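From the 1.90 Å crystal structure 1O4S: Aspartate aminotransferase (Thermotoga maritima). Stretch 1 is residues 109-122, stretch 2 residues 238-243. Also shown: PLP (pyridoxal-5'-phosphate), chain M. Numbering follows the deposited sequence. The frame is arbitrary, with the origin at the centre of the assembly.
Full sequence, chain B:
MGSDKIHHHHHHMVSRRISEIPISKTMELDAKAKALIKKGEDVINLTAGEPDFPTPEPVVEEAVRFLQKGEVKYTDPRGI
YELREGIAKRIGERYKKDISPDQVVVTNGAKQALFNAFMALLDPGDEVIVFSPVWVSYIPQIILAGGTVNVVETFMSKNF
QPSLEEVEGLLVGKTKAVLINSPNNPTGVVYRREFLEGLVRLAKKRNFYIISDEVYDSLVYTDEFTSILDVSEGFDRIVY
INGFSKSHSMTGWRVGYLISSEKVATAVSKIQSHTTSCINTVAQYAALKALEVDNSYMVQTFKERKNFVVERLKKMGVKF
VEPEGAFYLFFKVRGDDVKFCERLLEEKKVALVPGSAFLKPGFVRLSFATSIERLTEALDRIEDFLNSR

Stretch 1, residues 109-122: GAKQALFNAFMALL
Stretch 2 238-243: IVYING

The contact between residues 109-122 and 238-243 of this aminotransferase is a helix laid nearly antiparallel on a β-strand, held mainly by apolar side chains, with no hydrogen bond crossing between them. Their N-to-C directions differ by 161°, and the axes approach to 7.6 Å, with three alanines of the helix, A110, A113 and A117, facing the strand. The register runs accordingly: the CA atoms of A110 and G243 lie 5.7 Å apart at one end, and those of A117 and V239 lie 7.5 Å apart farther along.

Each element satisfies the general rule that packing faces follow backbone periodicity. From A110 to A120 the helix keeps phi between -56° and -81° and psi between -27° and -51°, with i-to-i+4 bonds such as L114 N to A110 O (2.9 Å) and A117 N to A113 O (3.0 Å). L121 relaxes to -110°/-22°, and L122 leaves helical geometry at -99°/122°. Spacings of three and four residues thus bring A110, A113, A117 and L121 to one face, their CA-to-CB bonds pointing toward the strand. In the strand, residues 238-241 hold phi from -102° to -124° and psi from 113° to 130°; alternation turns V239 and I241 toward the helix.

I241 is the centre of the contact, burying 90 Å² of the 286 Å² total. With chi1 m and chi2 t, it places CG2 3.7 Å from A110 CB and 4.0 Å from A113 CB, while its CD1 reaches 3.6 Å from L114 CD2. L114 leaves its backbone sideways, but chi1 m and chi2 of 149° bring its end to the strand. Farther along, V239 (chi1 t) sets CG1 4.0 Å from A117 CB and CG2 3.9 Å from L121 CD1, with L121 in the mt rotamer. These are van der Waals contacts between buried hydrocarbon groups.

The hydrogen bonds of N242 and of the first helix amides are made outside this seam. N242 is extended at -154°/-177° with chi1 t and chi2 -28°, and its CA-to-CB bond points away from the helix; its ND2 donates to Y240 OH (2.9 Å), and its OD1 accepts from G243 N (2.8 Å). At the helix N-terminal end, backbone amides serve the cofactor phosphate: A110 N lies 2.8 Å from PLP O2P and K111 N 3.0 Å from PLP O3P, both as hydrogen bonds. G109, at 66°/168°, brings its CA within 3.4 Å of PLP O3P, where a CB would clash with that oxygen.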

ATOM      1  N   GLY B 109      -5.041   5.870   1.008  1.00 29.13           N
ATOM      2  CA  GLY B 109      -4.852   7.302   1.141  1.00 29.86           C
ATOM      3  C   GLY B 109      -4.478   7.971  -0.170  1.00 30.20           C
ATOM      4  O   GLY B 109      -4.164   7.319  -1.197  1.00 30.15           O
ATOM      5  N   ALA B 110      -4.537   9.294  -0.153  1.00 29.84           N
ATOM      6  CA  ALA B 110      -3.887  10.111  -1.168  1.00 30.06           C
ATOM      7  C   ALA B 110      -2.376   9.815  -1.277  1.00 29.44           C
ATOM      8  O   ALA B 110      -1.777  10.011  -2.316  1.00 28.46           O
ATOM      9  CB  ALA B 110      -4.108  11.621  -0.861  1.00 30.17           C
ATOM     10  N   LYS B 111      -1.754   9.361  -0.197  1.00 30.05           N
ATOM     11  CA  LYS B 111      -0.335   9.075  -0.241  1.00 30.13           C
ATOM     12  C   LYS B 111       0.021   8.016  -1.306  1.00 30.45           C
ATOM     13  O   LYS B 111       0.968   8.201  -2.059  1.00 30.60           O
ATOM     14  CB  LYS B 111       0.192   8.692   1.121  1.00 30.21           C
ATOM     15  CG  LYS B 111       1.696   8.682   1.165  1.00 32.75           C
ATOM     16  CD  LYS B 111       2.252   8.269   2.529  1.00 33.99           C
ATOM     17  CE  LYS B 111       2.734   9.452   3.297  1.00 35.63           C
ATOM     18  NZ  LYS B 111       3.675   9.113   4.425  1.00 34.73           N
ATOM     19  N   GLN B 112      -0.722   6.918  -1.366  1.00 29.36           N
ATOM     20  CA  GLN B 112      -0.486   5.922  -2.377  1.00 28.73           C
ATOM     21  C   GLN B 112      -0.949   6.409  -3.749  1.00 28.24           C
ATOM     22  O   GLN B 112      -0.358   6.021  -4.742  1.00 28.93           O
ATOM     23  CB  GLN B 112      -1.133   4.569  -1.999  1.00 28.69           C
ATOM     24  CG  GLN B 112      -0.680   3.412  -2.935  1.00 28.83           C
ATOM     25  CD  GLN B 112      -1.416   2.082  -2.734  1.00 28.34           C
ATOM     26  OE1 GLN B 112      -2.531   2.026  -2.195  1.00 28.55           O
ATOM     27  NE2 GLN B 112      -0.778   1.002  -3.176  1.00 26.58           N
ATOM     28  N   ALA B 113      -1.949   7.285  -3.839  1.00 27.81           N
ATOM     29  CA  ALA B 113      -2.292   7.850  -5.135  1.00 27.82           C
ATOM     30  C   ALA B 113      -1.104   8.611  -5.681  1.00 28.88           C
ATOM     31  O   ALA B 113      -0.778   8.479  -6.871  1.00 29.69           O
ATOM     32  CB  ALA B 113      -3.480   8.720  -5.067  1.00 28.69           C
ATOM     33  N   LEU B 114      -0.431   9.379  -4.821  1.00 28.98           N
ATOM     34  CA  LEU B 114       0.755  10.125  -5.215  1.00 29.47           C
ATOM     35  C   LEU B 114       1.875   9.163  -5.659  1.00 28.80           C
ATOM     36  O   LEU B 114       2.441   9.310  -6.712  1.00 27.73           O
ATOM     37  CB  LEU B 114       1.222  11.030  -4.063  1.00 29.91           C
ATOM     38  CG  LEU B 114       0.323  12.256  -3.736  1.00 33.49           C
ATOM     39  CD1 LEU B 114       0.301  12.705  -2.230  1.00 34.51           C
ATOM     40  CD2 LEU B 114       0.714  13.478  -4.652  1.00 35.11           C
ATOM     41  N   PHE B 115       2.186   8.167  -4.841  1.00 28.27           N
ATOM     42  CA  PHE B 115       3.240   7.239  -5.164  1.00 27.61           C
ATOM     43  C   PHE B 115       2.985   6.527  -6.502  1.00 27.71           C
ATOM     44  O   PHE B 115       3.887   6.419  -7.348  1.00 26.13           O
ATOM     45  CB  PHE B 115       3.399   6.217  -4.045  1.00 27.60           C
ATOM     46  CG  PHE B 115       4.457   5.206  -4.321  1.00 28.43           C
ATOM     47  CD1 PHE B 115       4.135   3.878  -4.524  1.00 28.87           C
ATOM     48  CD2 PHE B 115       5.791   5.585  -4.393  1.00 29.48           C
ATOM     49  CE1 PHE B 115       5.124   2.928  -4.820  1.00 30.88           C
ATOM     50  CE2 PHE B 115       6.776   4.632  -4.701  1.00 30.16           C
ATOM     51  CZ  PHE B 115       6.429   3.302  -4.891  1.00 28.39           C
ATOM     52  N   ASN B 116       1.755   6.062  -6.679  1.00 28.30           N
ATOM     53  CA  ASN B 116       1.334   5.409  -7.924  1.00 29.15           C
ATOM     54  C   ASN B 116       1.489   6.304  -9.154  1.00 28.99           C
ATOM     55  O   ASN B 116       1.873   5.812 -10.205  1.00 29.30           O
ATOM     56  CB  ASN B 116      -0.112   4.916  -7.878  1.00 29.34           C
ATOM     57  CG  ASN B 116      -0.339   3.743  -6.934  1.00 28.54           C
ATOM     58  OD1 ASN B 116       0.592   3.113  -6.410  1.00 28.77           O
ATOM     59  ND2 ASN B 116      -1.611   3.435  -6.735  1.00 29.77           N
ATOM     60  N   ALA B 117       1.202   7.602  -9.007  1.00 29.26           N
ATOM     61  CA  ALA B 117       1.396   8.592 -10.079  1.00 29.40           C
ATOM     62  C   ALA B 117       2.860   8.689 -10.510  1.00 28.94           C
ATOM     63  O   ALA B 117       3.193   8.647 -11.711  1.00 28.67           O
ATOM     64  CB  ALA B 117       0.870   9.983  -9.646  1.00 29.51           C
ATOM     65  N   PHE B 118       3.740   8.806  -9.523  1.00 28.73           N
ATOM     66  CA  PHE B 118       5.164   8.891  -9.807  1.00 28.67           C
ATOM     67  C   PHE B 118       5.663   7.600 -10.451  1.00 28.35           C
ATOM     68  O   PHE B 118       6.426   7.647 -11.389  1.00 28.54           O
ATOM     69  CB  PHE B 118       5.921   9.208  -8.531  1.00 28.23           C
ATOM     70  CG  PHE B 118       5.572  10.568  -7.948  1.00 30.98           C
ATOM     71  CD1 PHE B 118       5.494  11.695  -8.768  1.00 32.42           C
ATOM     72  CD2 PHE B 118       5.361  10.725  -6.581  1.00 32.78           C
ATOM     73  CE1 PHE B 118       5.201  12.941  -8.230  1.00 32.09           C
ATOM     74  CE2 PHE B 118       5.088  11.965  -6.037  1.00 31.33           C
ATOM     75  CZ  PHE B 118       4.991  13.064  -6.859  1.00 32.42           C
ATOM     76  N   MET B 119       5.231   6.449  -9.938  1.00 27.68           N
ATOM     77  CA  MET B 119       5.659   5.166 -10.486  1.00 28.03           C
ATOM     78  C   MET B 119       5.107   4.978 -11.930  1.00 28.37           C
ATOM     79  O   MET B 119       5.761   4.360 -12.796  1.00 28.22           O
ATOM     80  CB  MET B 119       5.151   4.016  -9.603  1.00 27.37           C
ATOM     81  CG  MET B 119       5.796   3.868  -8.269  1.00 27.64           C
ATOM     82  SD  MET B 119       7.549   3.375  -8.384  1.00 30.72           S
ATOM     83  CE  MET B 119       7.413   1.694  -8.793  1.00 33.84           C
ATOM     84  N   ALA B 120       3.921   5.525 -12.184  1.00 27.54           N
ATOM     85  CA  ALA B 120       3.264   5.344 -13.462  1.00 28.81           C
ATOM     86  C   ALA B 120       3.800   6.271 -14.515  1.00 29.60           C
ATOM     87  O   ALA B 120       3.812   5.914 -15.674  1.00 30.39           O
ATOM     88  CB  ALA B 120       1.785   5.508 -13.332  1.00 29.14           C
ATOM     89  N   LEU B 121       4.297   7.427 -14.113  1.00 30.60           N
ATOM     90  CA  LEU B 121       4.672   8.463 -15.048  1.00 32.08           C
ATOM     91  C   LEU B 121       6.167   8.695 -15.164  1.00 31.97           C
ATOM     92  O   LEU B 121       6.604   9.295 -16.141  1.00 32.77           O
ATOM     93  CB  LEU B 121       4.035   9.800 -14.643  1.00 32.68           C
ATOM     94  CG  LEU B 121       2.524   9.867 -14.600  1.00 35.97           C
ATOM     95  CD1 LEU B 121       2.116  11.280 -14.242  1.00 37.91           C
ATOM     96  CD2 LEU B 121       1.932   9.413 -15.923  1.00 39.21           C
ATOM     97  N   LEU B 122       6.941   8.301 -14.167  1.00 31.55           N
ATOM     98  CA  LEU B 122       8.360   8.622 -14.143  1.00 31.32           C
ATOM     99  C   LEU B 122       9.217   7.453 -14.616  1.00 32.22           C
ATOM    100  O   LEU B 122       9.150   6.357 -14.070  1.00 31.79           O
ATOM    101  CB  LEU B 122       8.817   9.007 -12.747  1.00 30.98           C
ATOM    102  CG  LEU B 122       8.190  10.206 -12.050  1.00 31.60           C
ATOM    103  CD1 LEU B 122       8.998  10.518 -10.776  1.00 31.37           C
ATOM    104  CD2 LEU B 122       8.102  11.449 -12.978  1.00 33.22           C
ATOM    105  N   ILE B 238      -3.471  16.058 -16.724  1.00 34.50           N
ATOM    106  CA  ILE B 238      -3.831  16.291 -15.318  1.00 33.64           C
ATOM    107  C   ILE B 238      -3.917  14.995 -14.549  1.00 32.54           C
ATOM    108  O   ILE B 238      -4.594  14.075 -14.980  1.00 32.13           O
ATOM    109  CB  ILE B 238      -5.184  17.009 -15.208  1.00 33.54           C
ATOM    110  CG1 ILE B 238      -5.197  18.306 -16.032  1.00 34.98           C
ATOM    111  CG2 ILE B 238      -5.539  17.267 -13.732  1.00 32.72           C
ATOM    112  CD1 ILE B 238      -4.244  19.383 -15.534  1.00 36.76           C
ATOM    113  N   VAL B 239      -3.256  14.951 -13.395  1.00 31.81           N
ATOM    114  CA  VAL B 239      -3.433  13.877 -12.423  1.00 31.82           C
ATOM    115  C   VAL B 239      -4.026  14.532 -11.177  1.00 31.23           C
ATOM    116  O   VAL B 239      -3.370  15.334 -10.529  1.00 31.52           O
ATOM    117  CB  VAL B 239      -2.092  13.147 -12.078  1.00 31.76           C
ATOM    118  CG1 VAL B 239      -2.297  12.080 -11.040  1.00 31.19           C
ATOM    119  CG2 VAL B 239      -1.466  12.539 -13.340  1.00 33.06           C
ATOM    120  N   TYR B 240      -5.260  14.192 -10.856  1.00 30.07           N
ATOM    121  CA  TYR B 240      -5.951  14.797  -9.752  1.00 29.89           C
ATOM    122  C   TYR B 240      -5.938  13.839  -8.566  1.00 29.53           C
ATOM    123  O   TYR B 240      -6.272  12.671  -8.705  1.00 28.84           O
ATOM    124  CB  TYR B 240      -7.372  15.152 -10.190  1.00 30.22           C
ATOM    125  CG  TYR B 240      -8.251  15.704  -9.105  1.00 30.95           C
ATOM    126  CD1 TYR B 240      -8.192  17.060  -8.746  1.00 31.49           C
ATOM    127  CD2 TYR B 240      -9.167  14.857  -8.420  1.00 30.42           C
ATOM    128  CE1 TYR B 240      -9.030  17.571  -7.719  1.00 31.78           C
ATOM    129  CE2 TYR B 240     -10.000  15.353  -7.420  1.00 31.05           C
ATOM    130  CZ  TYR B 240      -9.928  16.705  -7.061  1.00 31.83           C
ATOM    131  OH  TYR B 240     -10.769  17.187  -6.095  1.00 31.37           O
ATOM    132  N   ILE B 241      -5.524  14.350  -7.406  1.00 29.11           N
ATOM    133  CA  ILE B 241      -5.430  13.557  -6.194  1.00 29.74           C
ATOM    134  C   ILE B 241      -6.230  14.157  -5.050  1.00 29.56           C
ATOM    135  O   ILE B 241      -6.093  15.348  -4.723  1.00 30.00           O
ATOM    136  CB  ILE B 241      -3.947  13.330  -5.809  1.00 29.83           C
ATOM    137  CG1 ILE B 241      -3.324  12.473  -6.910  1.00 31.30           C
ATOM    138  CG2 ILE B 241      -3.834  12.689  -4.425  1.00 30.17           C
ATOM    139  CD1 ILE B 241      -1.941  12.206  -6.781  1.00 33.92           C
ATOM    140  N   ASN B 242      -7.058  13.308  -4.437  1.00 29.39           N
ATOM    141  CA  ASN B 242      -7.874  13.672  -3.284  1.00 28.73           C
ATOM    142  C   ASN B 242      -8.162  12.405  -2.458  1.00 28.67           C
ATOM    143  O   ASN B 242      -7.622  11.335  -2.735  1.00 29.14           O
ATOM    144  CB  ASN B 242      -9.134  14.412  -3.766  1.00 29.31           C
ATOM    145  CG  ASN B 242      -9.678  15.444  -2.754  1.00 30.29           C
ATOM    146  OD1 ASN B 242      -9.507  15.305  -1.548  1.00 30.43           O
ATOM    147  ND2 ASN B 242     -10.375  16.460  -3.266  1.00 32.14           N
ATOM    148  N   GLY B 243      -8.952  12.540  -1.402  1.00 28.37           N
ATOM    149  CA  GLY B 243      -9.373  11.413  -0.593  1.00 28.44           C
ATOM    150  C   GLY B 243     -10.173  11.872   0.607  1.00 28.26           C
ATOM    151  O   GLY B 243     -10.608  13.026   0.660  1.00 27.56           O
TER
HETATM  152  N1  PLP M1234      -0.878  15.503   0.949  1.00 41.90           N
HETATM  153  C2  PLP M1234      -0.697  16.342   2.031  1.00 42.37           C
HETATM  154  C2A PLP M1234       0.076  17.598   1.756  1.00 37.49           C
HETATM  155  C3  PLP M1234      -1.179  16.001   3.305  1.00 41.54           C
HETATM  156  O3  PLP M1234      -1.016  16.763   4.251  1.00 38.85           O
HETATM  157  C4  PLP M1234      -1.913  14.817   3.483  1.00 44.94           C
HETATM  158  C4A PLP M1234      -2.468  14.455   4.878  1.00 46.18           C
HETATM  159  C5  PLP M1234      -2.092  14.003   2.338  1.00 46.14           C
HETATM  160  C6  PLP M1234      -1.565  14.361   1.099  1.00 42.92           C
HETATM  161  C5A PLP M1234      -2.843  12.690   2.293  1.00 46.10           C
HETATM  162  O4P PLP M1234      -2.750  11.679   3.282  1.00 37.20           O
HETATM  163  P   PLP M1234      -3.637  10.348   3.222  1.00 31.61           P
HETATM  164  O1P PLP M1234      -3.939  10.157   4.662  1.00 30.66           O
HETATM  165  O2P PLP M1234      -4.814  10.560   2.363  1.00 32.00           O
HETATM  166  O3P PLP M1234      -2.622   9.401   2.713  1.00 30.96           O